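PDB 3VTH: hydrogenase maturation factor from Thermoanaerobacter tengcongensis, which probably transfers a carbamoyl group from carbamoyl phosphate to the C-terminal cysteine of HypE, with consumption of ATP, during [NiFe]-hydrogenase maturation. Local coordinates for residues 264-269 / 304-309; 230-235 / 295-300; 257-262 / 275-280. One frame throughout, in Å; residues are numbered along the deposited sequence.

Overall arrangement
All three contacts belong to the YrdC-like part of the chain, and interaction 1 is the link between the other two. Its centre is about 7 Å from that of interaction 3, with which it shares helix 259-265; Val306 CG1 packs on Val262 CG2 at 3.6 Å. Interaction 2, about 14 Å from interaction 1 centre to centre, joins it where Leu304 CD1 meets Ile297 CG2 at 3.8 Å. Interactions 2 and 3 do not touch. Leu304 and Gly305 of interaction 1 line the pocket of the bound ATP analogue APC, while the side chains of Ile297 and Val262 stand about 7 Å and 12 Å from that ligand.

Interaction 1: residues 264-269 / 304-309; sequences KYCIVS and LGVMLP. With APC (diphosphomethylphosphonic acid adenosyl ester), chain F.
Cys266 SG settles against Leu304 and Val306, two residues whose side chains leave the same face of strand 303-307. Cys266 SG lies 3.9 Å from Leu304 CD2 and 4.1 Å from Val306 CG2, and it also approaches Leu304 CB, so the sulfur rests on both aliphatic side chains at once, over the face of the strand. It gets there because SG is turned anti to its own carbonyl carbon (chi1 -60°). A thiol suits the place, being compact and only weakly polar. Tyr265 adds less: Tyr265 CB meets Leu304 CD2 at 4.2 Å, after which the rest of the side chain leads away from the strand, and Tyr265 also touches Leu293.

The tight part is thus a small apolar patch, buried throughout and held by van der Waals contact alone. Farther out, the 264-269 segment turns toward solvent, where Lys264 and Ile267 are exposed.

Gly305, between the two packing residues, serves the strand's other face. Gly305 N lies 3.7 Å from APC N6, and a CB there would collide with N7 of the adenine; glycine therefore fits a strand that must pass close beside the base.

Strand 303-307 runs between strands 254-255 and 283-287. Leu286 of the latter touches both Cys266 and Val306, and Leu308 packs on Val262 of helix 259-265, so that helix and the loop after it are joined to the sheet.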
loop_
_atom_site.group_PDB
_atom_site.type_symbol
_atom_site.label_atom_id
_atom_site.label_comp_id
_atom_site.label_asym_id
_atom_site.label_seq_id
_atom_site.Cartn_x
_atom_site.Cartn_y
_atom_site.Cartn_z
ATOM N N LYS A 264 -22.947 5.661 -9.082
ATOM C CA LYS A 264 -24.254 5.032 -8.843
ATOM C C LYS A 264 -24.285 4.346 -7.486
ATOM O O LYS A 264 -25.353 4.176 -6.893
ATOM C CB LYS A 264 -24.590 3.995 -9.925
ATOM C CG LYS A 264 -25.177 4.574 -11.193
ATOM C CD LYS A 264 -25.196 3.545 -12.323
ATOM C CE LYS A 264 -25.693 4.182 -13.616
ATOM N NZ LYS A 264 -25.702 3.220 -14.769
ATOM N N TYR A 265 -23.107 3.939 -7.019
ATOM C CA TYR A 265 -22.981 3.141 -5.809
ATOM C C TYR A 265 -22.285 3.863 -4.668
ATOM O O TYR A 265 -22.357 3.421 -3.511
ATOM C CB TYR A 265 -22.205 1.861 -6.105
ATOM C CG TYR A 265 -22.823 0.987 -7.159
ATOM C CD1 TYR A 265 -23.817 0.067 -6.836
ATOM C CD2 TYR A 265 -22.405 1.071 -8.485
ATOM C CE1 TYR A 265 -24.395 -0.744 -7.815
ATOM C CE2 TYR A 265 -22.976 0.259 -9.482
ATOM C CZ TYR A 265 -23.965 -0.639 -9.130
ATOM O OH TYR A 265 -24.507 -1.447 -10.089
ATOM N N CYS A 266 -21.595 4.956 -4.983
ATOM C CA CYS A 266 -20.685 5.578 -4.029
ATOM C C CYS A 266 -20.694 7.080 -4.123
ATOM O O CYS A 266 -21.008 7.650 -5.163
ATOM C CB CYS A 266 -19.248 5.109 -4.283
ATOM S SG CYS A 266 -19.015 3.330 -4.133
ATOM N N ILE A 267 -20.333 7.707 -3.008
ATOM C CA ILE A 267 -19.970 9.115 -2.963
ATOM C C ILE A 267 -18.542 9.207 -3.486
ATOM O O ILE A 267 -17.673 8.455 -3.046
ATOM C CB ILE A 267 -20.061 9.662 -1.506
ATOM C CG1 ILE A 267 -21.529 9.661 -1.039
ATOM C CG2 ILE A 267 -19.407 11.056 -1.395
ATOM C CD1 ILE A 267 -21.753 9.955 0.462
ATOM N N VAL A 268 -18.305 10.103 -4.439
ATOM C CA VAL A 268 -16.972 10.272 -5.027
ATOM C C VAL A 268 -16.630 11.761 -5.079
ATOM O O VAL A 268 -17.177 12.493 -5.898
ATOM C CB VAL A 268 -16.891 9.673 -6.463
ATOM C CG1 VAL A 268 -15.450 9.728 -7.013
ATOM C CG2 VAL A 268 -17.408 8.243 -6.497
ATOM N N SER A 269 -15.751 12.205 -4.186
ATOM C CA SER A 269 -15.260 13.588 -4.190
ATOM C C SER A 269 -14.315 13.835 -5.370
ATOM O O SER A 269 -13.833 12.882 -5.988
ATOM C CB SER A 269 -14.507 13.866 -2.888
ATOM O OG SER A 269 -13.292 13.123 -2.871
ATOM N N LEU A 304 -17.225 0.872 0.137
ATOM C CA LEU A 304 -16.942 -0.111 -0.887
ATOM C C LEU A 304 -15.527 0.163 -1.406
ATOM O O LEU A 304 -15.135 1.323 -1.542
ATOM C CB LEU A 304 -17.949 0.068 -2.027
ATOM C CG LEU A 304 -18.719 -1.060 -2.715
ATOM C CD1 LEU A 304 -19.174 -2.190 -1.772
ATOM C CD2 LEU A 304 -19.949 -0.427 -3.437
ATOM N N GLY A 305 -14.774 -0.897 -1.703
ATOM C CA GLY A 305 -13.468 -0.757 -2.338
ATOM C C GLY A 305 -13.669 -0.876 -3.832
ATOM O O GLY A 305 -14.125 -1.916 -4.311
ATOM N N VAL A 306 -13.357 0.191 -4.568
ATOM C CA VAL A 306 -13.634 0.227 -6.008
ATOM C C VAL A 306 -12.396 0.580 -6.809
ATOM O O VAL A 306 -11.644 1.459 -6.427
ATOM C CB VAL A 306 -14.776 1.226 -6.351
ATOM C CG1 VAL A 306 -15.141 1.157 -7.837
ATOM C CG2 VAL A 306 -16.014 0.910 -5.524
ATOM N N MET A 307 -12.199 -0.117 -7.923
ATOM C CA MET A 307 -11.152 0.209 -8.870
ATOM C C MET A 307 -11.729 0.333 -10.280
ATOM O O MET A 307 -12.818 -0.195 -10.599
ATOM C CB MET A 307 -10.062 -0.873 -8.850
ATOM C CG MET A 307 -10.527 -2.218 -9.460
ATOM S SD MET A 307 -9.433 -3.615 -9.107
ATOM C CE MET A 307 -7.852 -2.777 -9.108
ATOM N N LEU A 308 -10.983 1.020 -11.129
ATOM C CA LEU A 308 -11.336 1.143 -12.536
ATOM C C LEU A 308 -10.458 0.171 -13.325
ATOM O O LEU A 308 -9.518 -0.380 -12.769
ATOM C CB LEU A 308 -11.116 2.595 -12.993
ATOM C CG LEU A 308 -11.997 3.650 -12.308
ATOM C CD1 LEU A 308 -11.709 5.059 -12.840
ATOM C CD2 LEU A 308 -13.486 3.323 -12.473
ATOM N N PRO A 309 -10.760 -0.048 -14.619
ATOM C CA PRO A 309 -9.917 -0.908 -15.456
ATOM C C PRO A 309 -8.462 -0.418 -15.461
ATOM O O PRO A 309 -8.230 0.811 -15.448
ATOM C CB PRO A 309 -10.518 -0.721 -16.852
ATOM C CG PRO A 309 -11.952 -0.422 -16.613
ATOM C CD PRO A 309 -11.938 0.449 -15.358
HETATM P PG APC F . -6.556 -13.307 1.082
HETATM O O1G APC F . -6.303 -13.113 -0.391
HETATM O O2G APC F . -7.980 -13.713 1.371
HETATM O O3G APC F . -5.549 -14.174 1.780
HETATM P PB APC F . -6.573 -10.428 1.236
HETATM O O1B APC F . -5.412 -10.201 0.320
HETATM O O2B APC F . -6.648 -9.488 2.423
HETATM O O3B APC F . -6.392 -11.900 1.859
HETATM P PA APC F . -8.222 -9.592 -1.305
HETATM O O1A APC F . -9.665 -9.622 -1.751
HETATM O O2A APC F . -7.242 -10.133 -2.282
HETATM C C3A APC F . -8.149 -10.443 0.318
HETATM O "O5'" APC F . -7.738 -8.079 -1.028
HETATM C "C5'" APC F . -8.607 -6.950 -1.038
HETATM C "C4'" APC F . -8.248 -6.058 0.147
HETATM O "O4'" APC F . -9.051 -4.878 0.035
HETATM C "C3'" APC F . -8.611 -6.740 1.470
HETATM O "O3'" APC F . -7.606 -6.522 2.476
HETATM C "C2'" APC F . -9.879 -6.030 1.896
HETATM O "O2'" APC F . -10.101 -6.096 3.318
HETATM C "C1'" APC F . -9.692 -4.641 1.288
HETATM N N9 APC F . -11.028 -4.084 1.114
HETATM C C8 APC F . -11.945 -4.403 0.161
HETATM N N7 APC F . -13.088 -3.703 0.370
HETATM C C5 APC F . -12.899 -2.938 1.466
HETATM C C6 APC F . -13.694 -1.966 2.250
HETATM N N6 APC F . -14.955 -1.650 1.889
HETATM N N1 APC F . -13.115 -1.402 3.333
HETATM C C2 APC F . -11.851 -1.685 3.707
HETATM N N3 APC F . -11.062 -2.559 3.061
HETATM C C4 APC F . -11.536 -3.195 1.953
#

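Interaction 2: residues 230-235 / 295-300; sequences VNALDD and KGIADD
A type I beta turn from Asn231 to Asp234 joins strand 226-229 to helix 235-245 in the YrdC-like domain; the turn and the start of the helix bring Ala232 and Asp235 against Ile297 and Lys295 of a second loop. Asn231 braces the turn as an Asx turn, Asn231 OD1 accepting from Leu233 N at 2.8 Å. Asp234 then caps the helix that follows.

The inner half of the contact is apolar. In Ile297, chi1 of -64° puts CG1 beside the backbone N, and a second torsion of like sign carries Ile297 CD1 to Ala232 CB, 4.1 Å away, while Ile297 CG1 passes Ala232 O at 3.9 Å. A short methyl suits Ala232, since the long isoleucine branch fills the interval from the other loop; Ile297 also touches Val238 of helix 235-245.

Nearer solvent, Asp235 OD2 accepts from Lys295 N at 3.1 Å. The donor comes from well above the carboxylate plane and the bond is bent, 140° at the hydrogen. The lysine chain, kinked at its third torsion, runs past the carboxylate with Lys295 CE 3.8 Å from Asp235 OD1. Lys295 NZ remains 4.9 Å from Asp235 OD1, so this is no salt bridge, although the opposite charges probably still attract weakly.

Gly296 tolerates the positive phi that turns the second loop. Gly296 N is gripped within that loop by Asp299 OD2, on the syn side of the carboxylate, at 2.9 Å and 162°.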
loop_
_atom_site.group_PDB
_atom_site.type_symbol
_atom_site.label_atom_id
_atom_site.label_comp_id
_atom_site.label_asym_id
_atom_site.label_seq_id
_atom_site.Cartn_x
_atom_site.Cartn_y
_atom_site.Cartn_z
ATOM N N VAL A 230 -16.127 -12.562 -10.210
ATOM C CA VAL A 230 -17.512 -12.951 -10.420
ATOM C C VAL A 230 -18.332 -11.687 -10.630
ATOM O O VAL A 230 -17.907 -10.597 -10.253
ATOM C CB VAL A 230 -18.133 -13.772 -9.224
ATOM C CG1 VAL A 230 -17.444 -15.111 -9.056
ATOM C CG2 VAL A 230 -18.153 -12.974 -7.893
ATOM N N ASN A 231 -19.522 -11.845 -11.204
ATOM C CA ASN A 231 -20.515 -10.778 -11.238
ATOM C C ASN A 231 -20.803 -10.249 -9.827
ATOM O O ASN A 231 -21.367 -10.968 -8.992
ATOM C CB ASN A 231 -21.807 -11.322 -11.877
ATOM C CG ASN A 231 -22.884 -10.269 -12.053
ATOM O OD1 ASN A 231 -22.782 -9.148 -11.556
ATOM N ND2 ASN A 231 -23.931 -10.629 -12.773
ATOM N N ALA A 232 -20.461 -8.988 -9.576
ATOM C CA ALA A 232 -20.690 -8.370 -8.252
ATOM C C ALA A 232 -22.166 -8.063 -7.957
ATOM O O ALA A 232 -22.502 -7.614 -6.855
ATOM C CB ALA A 232 -19.833 -7.109 -8.086
ATOM N N LEU A 233 -23.040 -8.279 -8.942
ATOM C CA LEU A 233 -24.485 -8.161 -8.715
ATOM C C LEU A 233 -25.133 -9.528 -8.463
ATOM O O LEU A 233 -26.336 -9.614 -8.149
ATOM C CB LEU A 233 -25.192 -7.466 -9.902
ATOM C CG LEU A 233 -24.802 -6.036 -10.323
ATOM C CD1 LEU A 233 -25.757 -5.524 -11.413
ATOM C CD2 LEU A 233 -24.817 -5.090 -9.155
ATOM N N ASP A 234 -24.336 -10.593 -8.583
ATOM C CA ASP A 234 -24.851 -11.964 -8.473
ATOM C C ASP A 234 -24.623 -12.562 -7.072
ATOM O O ASP A 234 -23.515 -13.018 -6.753
ATOM C CB ASP A 234 -24.237 -12.843 -9.587
ATOM C CG ASP A 234 -24.888 -14.221 -9.698
ATOM O OD1 ASP A 234 -25.358 -14.761 -8.684
ATOM O OD2 ASP A 234 -24.897 -14.787 -10.816
ATOM N N ASP A 235 -25.692 -12.560 -6.266
ATOM C CA ASP A 235 -25.694 -13.071 -4.885
ATOM C C ASP A 235 -25.068 -14.463 -4.723
ATOM O O ASP A 235 -24.207 -14.657 -3.862
ATOM C CB ASP A 235 -27.125 -13.126 -4.319
ATOM C CG ASP A 235 -27.585 -11.813 -3.681
ATOM O OD1 ASP A 235 -28.537 -11.854 -2.872
ATOM O OD2 ASP A 235 -27.046 -10.743 -3.989
ATOM N N LYS A 295 -25.415 -9.020 -1.933
ATOM C CA LYS A 295 -25.054 -9.413 -0.561
ATOM C C LYS A 295 -23.723 -10.169 -0.564
ATOM O O LYS A 295 -23.404 -10.863 -1.528
ATOM C CB LYS A 295 -26.150 -10.274 0.087
ATOM C CG LYS A 295 -27.517 -9.607 0.123
ATOM C CD LYS A 295 -28.440 -10.152 1.237
ATOM C CE LYS A 295 -29.149 -11.442 0.831
ATOM N NZ LYS A 295 -30.408 -11.714 1.616
ATOM N N GLY A 296 -22.936 -10.011 0.499
ATOM C CA GLY A 296 -21.639 -10.676 0.585
ATOM C C GLY A 296 -20.482 -9.939 -0.065
ATOM O O GLY A 296 -19.378 -10.476 -0.147
ATOM N N ILE A 297 -20.713 -8.717 -0.548
ATOM C CA ILE A 297 -19.598 -7.914 -1.057
ATOM C C ILE A 297 -18.943 -7.189 0.124
ATOM O O ILE A 297 -17.737 -7.357 0.402
ATOM C CB ILE A 297 -20.032 -6.877 -2.160
ATOM C CG1 ILE A 297 -20.570 -7.563 -3.435
ATOM C CG2 ILE A 297 -18.907 -5.891 -2.479
ATOM C CD1 ILE A 297 -19.570 -8.404 -4.163
ATOM N N ALA A 298 -19.728 -6.353 0.795
ATOM C CA ALA A 298 -19.208 -5.567 1.910
ATOM C C ALA A 298 -20.294 -5.364 2.954
ATOM O O ALA A 298 -20.607 -4.232 3.345
ATOM C CB ALA A 298 -18.648 -4.226 1.418
ATOM N N ASP A 299 -20.870 -6.475 3.402
ATOM C CA ASP A 299 -21.962 -6.441 4.367
ATOM C C ASP A 299 -21.515 -5.775 5.664
ATOM O O ASP A 299 -20.418 -6.037 6.155
ATOM C CB ASP A 299 -22.474 -7.848 4.682
ATOM C CG ASP A 299 -23.003 -8.577 3.453
ATOM O OD1 ASP A 299 -23.012 -9.823 3.490
ATOM O OD2 ASP A 299 -23.405 -7.918 2.460
ATOM N N ASP A 300 -22.375 -4.906 6.184
ATOM C CA ASP A 300 -22.197 -4.249 7.478
ATOM C C ASP A 300 -21.043 -3.251 7.512
ATOM O O ASP A 300 -20.616 -2.829 8.586
ATOM C CB ASP A 300 -22.086 -5.282 8.611
ATOM C CG ASP A 300 -23.274 -6.236 8.653
ATOM O OD1 ASP A 300 -24.434 -5.774 8.641
ATOM O OD2 ASP A 300 -23.045 -7.460 8.698
HETATM O O HOH W 1 -23.773 -13.275 -1.508
#

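Interaction 3: residues 257-262 / 275-280; sequences RDVEEV and LLLSQR. With PO4 (phosphate ion), chain L.
Two consecutive helices of the YrdC-like domain, 259-265 and 270-277, pack here through Val259 and Val262 on one and Leu276 and Leu277 on the other. Val259 CG2, anti to its carbonyl carbon, sits over the fork of Leu277, 3.9 Å from Leu277 CD2, and the two side chains cross at about a right angle. One turn on, Val262 CG1 reaches Leu276 CD1 at 4.3 Å, a looser touch. The beta-branched valines, whose methyls lie close to the helix backbone, leave the longer leucines to span the distance between the helices.

Each segment carries a polar clasp. Asp258 is the N-cap of helix 259-265, Asp258 OD1 accepting from Glu261 N at 2.9 Å; Glu261 OE1 in turn takes Arg257 N, also at 2.9 Å. Past the end of helix 270-277, Ser278 OG accepts from Arg280 N at 3.1 Å, an ST turn.

The turn leads to Arg280, extended from CG to NE, whose guanidinium meets a phosphate ion edge-on, with the phosphorus in its plane. Arg280 NE holds phosphate O1 at 2.8 Å and Arg280 NH2 holds O3 at 2.9 Å, both nearly straight at 165°. A leucine in place of Arg280 would supply no N-H, and the phosphate would probably be left without the two donors that fix it, and the carbonyl O of Gly386 without its mate. The phosphate probably came from the crystallisation liquor, so the paired bonds imply an anion-receptive edge rather than a demonstrated functional site.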
loop_
_atom_site.group_PDB
_atom_site.type_symbol
_atom_site.label_atom_id
_atom_site.label_comp_id
_atom_site.label_asym_id
_atom_site.label_seq_id
_atom_site.Cartn_x
_atom_site.Cartn_y
_atom_site.Cartn_z
ATOM N N ARG A 257 -16.675 0.043 -14.575
ATOM C CA ARG A 257 -16.210 0.439 -15.901
ATOM C C ARG A 257 -15.669 1.865 -15.963
ATOM O O ARG A 257 -14.700 2.117 -16.673
ATOM C CB ARG A 257 -17.301 0.197 -16.960
ATOM C CG ARG A 257 -18.511 1.093 -16.841
ATOM C CD ARG A 257 -19.776 0.450 -17.420
ATOM N NE ARG A 257 -19.669 0.164 -18.851
ATOM C CZ ARG A 257 -19.566 -1.063 -19.369
ATOM N NH1 ARG A 257 -19.566 -2.139 -18.579
ATOM N NH2 ARG A 257 -19.474 -1.212 -20.684
ATOM N N ASP A 258 -16.278 2.785 -15.211
ATOM C CA ASP A 258 -15.883 4.204 -15.236
ATOM C C ASP A 258 -16.436 4.951 -14.029
ATOM O O ASP A 258 -17.207 4.380 -13.238
ATOM C CB ASP A 258 -16.328 4.895 -16.547
ATOM C CG ASP A 258 -17.827 4.772 -16.809
ATOM O OD1 ASP A 258 -18.624 4.668 -15.848
ATOM O OD2 ASP A 258 -18.213 4.789 -17.990
ATOM N N VAL A 259 -16.069 6.228 -13.901
ATOM C CA VAL A 259 -16.472 7.030 -12.743
ATOM C C VAL A 259 -17.993 7.175 -12.667
ATOM O O VAL A 259 -18.561 7.155 -11.577
ATOM C CB VAL A 259 -15.766 8.420 -12.698
ATOM C CG1 VAL A 259 -16.268 9.239 -11.504
ATOM C CG2 VAL A 259 -14.244 8.236 -12.579
ATOM N N GLU A 260 -18.643 7.295 -13.824
ATOM C CA GLU A 260 -20.104 7.356 -13.876
ATOM C C GLU A 260 -20.748 6.140 -13.184
ATOM O O GLU A 260 -21.680 6.301 -12.399
ATOM C CB GLU A 260 -20.627 7.508 -15.312
ATOM C CG GLU A 260 -22.109 7.914 -15.355
ATOM C CD GLU A 260 -22.742 7.902 -16.746
ATOM O OE1 GLU A 260 -22.236 7.223 -17.668
ATOM O OE2 GLU A 260 -23.782 8.568 -16.914
ATOM N N GLU A 261 -20.256 4.936 -13.481
ATOM C CA GLU A 261 -20.764 3.735 -12.832
ATOM C C GLU A 261 -20.511 3.778 -11.313
ATOM O O GLU A 261 -21.403 3.483 -10.528
ATOM C CB GLU A 261 -20.182 2.461 -13.465
ATOM C CG GLU A 261 -20.731 1.187 -12.827
ATOM C CD GLU A 261 -20.563 -0.076 -13.656
ATOM O OE1 GLU A 261 -19.423 -0.471 -13.991
ATOM O OE2 GLU A 261 -21.601 -0.700 -13.952
ATOM N N VAL A 262 -19.307 4.171 -10.908
ATOM C CA VAL A 262 -18.966 4.232 -9.483
ATOM C C VAL A 262 -19.935 5.143 -8.719
ATOM O O VAL A 262 -20.385 4.793 -7.626
ATOM C CB VAL A 262 -17.498 4.676 -9.258
ATOM C CG1 VAL A 262 -17.149 4.693 -7.769
ATOM C CG2 VAL A 262 -16.550 3.749 -9.984
ATOM N N LEU A 275 -7.850 9.922 -7.482
ATOM C CA LEU A 275 -7.190 8.667 -7.093
ATOM C C LEU A 275 -7.632 7.489 -7.971
ATOM O O LEU A 275 -6.804 6.665 -8.380
ATOM C CB LEU A 275 -7.427 8.348 -5.609
ATOM C CG LEU A 275 -6.823 9.325 -4.583
ATOM C CD1 LEU A 275 -7.158 8.860 -3.159
ATOM C CD2 LEU A 275 -5.301 9.444 -4.754
ATOM N N LEU A 276 -8.936 7.423 -8.253
ATOM C CA LEU A 276 -9.509 6.366 -9.114
ATOM C C LEU A 276 -8.946 6.382 -10.528
ATOM O O LEU A 276 -8.595 5.331 -11.088
ATOM C CB LEU A 276 -11.026 6.513 -9.198
ATOM C CG LEU A 276 -11.856 5.983 -8.027
ATOM C CD1 LEU A 276 -13.286 6.555 -8.087
ATOM C CD2 LEU A 276 -11.859 4.466 -8.059
ATOM N N LEU A 277 -8.860 7.584 -11.087
ATOM C CA LEU A 277 -8.441 7.793 -12.472
ATOM C C LEU A 277 -6.926 7.776 -12.675
ATOM O O LEU A 277 -6.467 7.628 -13.798
ATOM C CB LEU A 277 -9.014 9.109 -13.020
ATOM C CG LEU A 277 -10.530 9.133 -13.316
ATOM C CD1 LEU A 277 -11.001 10.572 -13.478
ATOM C CD2 LEU A 277 -10.911 8.316 -14.569
ATOM N N SER A 278 -6.151 7.935 -11.600
ATOM C CA SER A 278 -4.682 7.875 -11.709
ATOM C C SER A 278 -4.243 6.645 -12.493
ATOM O O SER A 278 -4.848 5.585 -12.354
ATOM C CB SER A 278 -4.058 7.799 -10.315
ATOM O OG SER A 278 -2.634 7.708 -10.392
ATOM N N GLN A 279 -3.180 6.761 -13.291
ATOM C CA GLN A 279 -2.595 5.557 -13.897
ATOM C C GLN A 279 -2.102 4.554 -12.849
ATOM O O GLN A 279 -1.905 3.381 -13.150
ATOM C CB GLN A 279 -1.454 5.905 -14.851
ATOM C CG GLN A 279 -1.892 6.341 -16.244
ATOM C CD GLN A 279 -0.684 6.612 -17.114
ATOM O OE1 GLN A 279 -0.072 7.670 -17.011
ATOM N NE2 GLN A 279 -0.309 5.638 -17.937
ATOM N N ARG A 280 -1.912 4.994 -11.609
ATOM C CA ARG A 280 -1.542 4.022 -10.570
ATOM C C ARG A 280 -2.681 2.991 -10.396
ATOM O O ARG A 280 -2.435 1.845 -10.005
ATOM C CB ARG A 280 -1.180 4.728 -9.261
ATOM C CG ARG A 280 -0.017 5.743 -9.372
ATOM C CD ARG A 280 0.345 6.304 -7.979
ATOM N NE ARG A 280 1.364 7.360 -8.025
ATOM C CZ ARG A 280 2.680 7.151 -7.999
ATOM N NH1 ARG A 280 3.154 5.904 -7.939
ATOM N NH2 ARG A 280 3.528 8.190 -8.028
HETATM P P PO4 L . 1.088 11.093 -7.861
HETATM O O1 PO4 L . 0.491 9.924 -8.628
HETATM O O2 PO4 L . 0.445 11.171 -6.485
HETATM O O3 PO4 L . 2.578 10.932 -7.668
HETATM O O4 PO4 L . 0.799 12.366 -8.630
#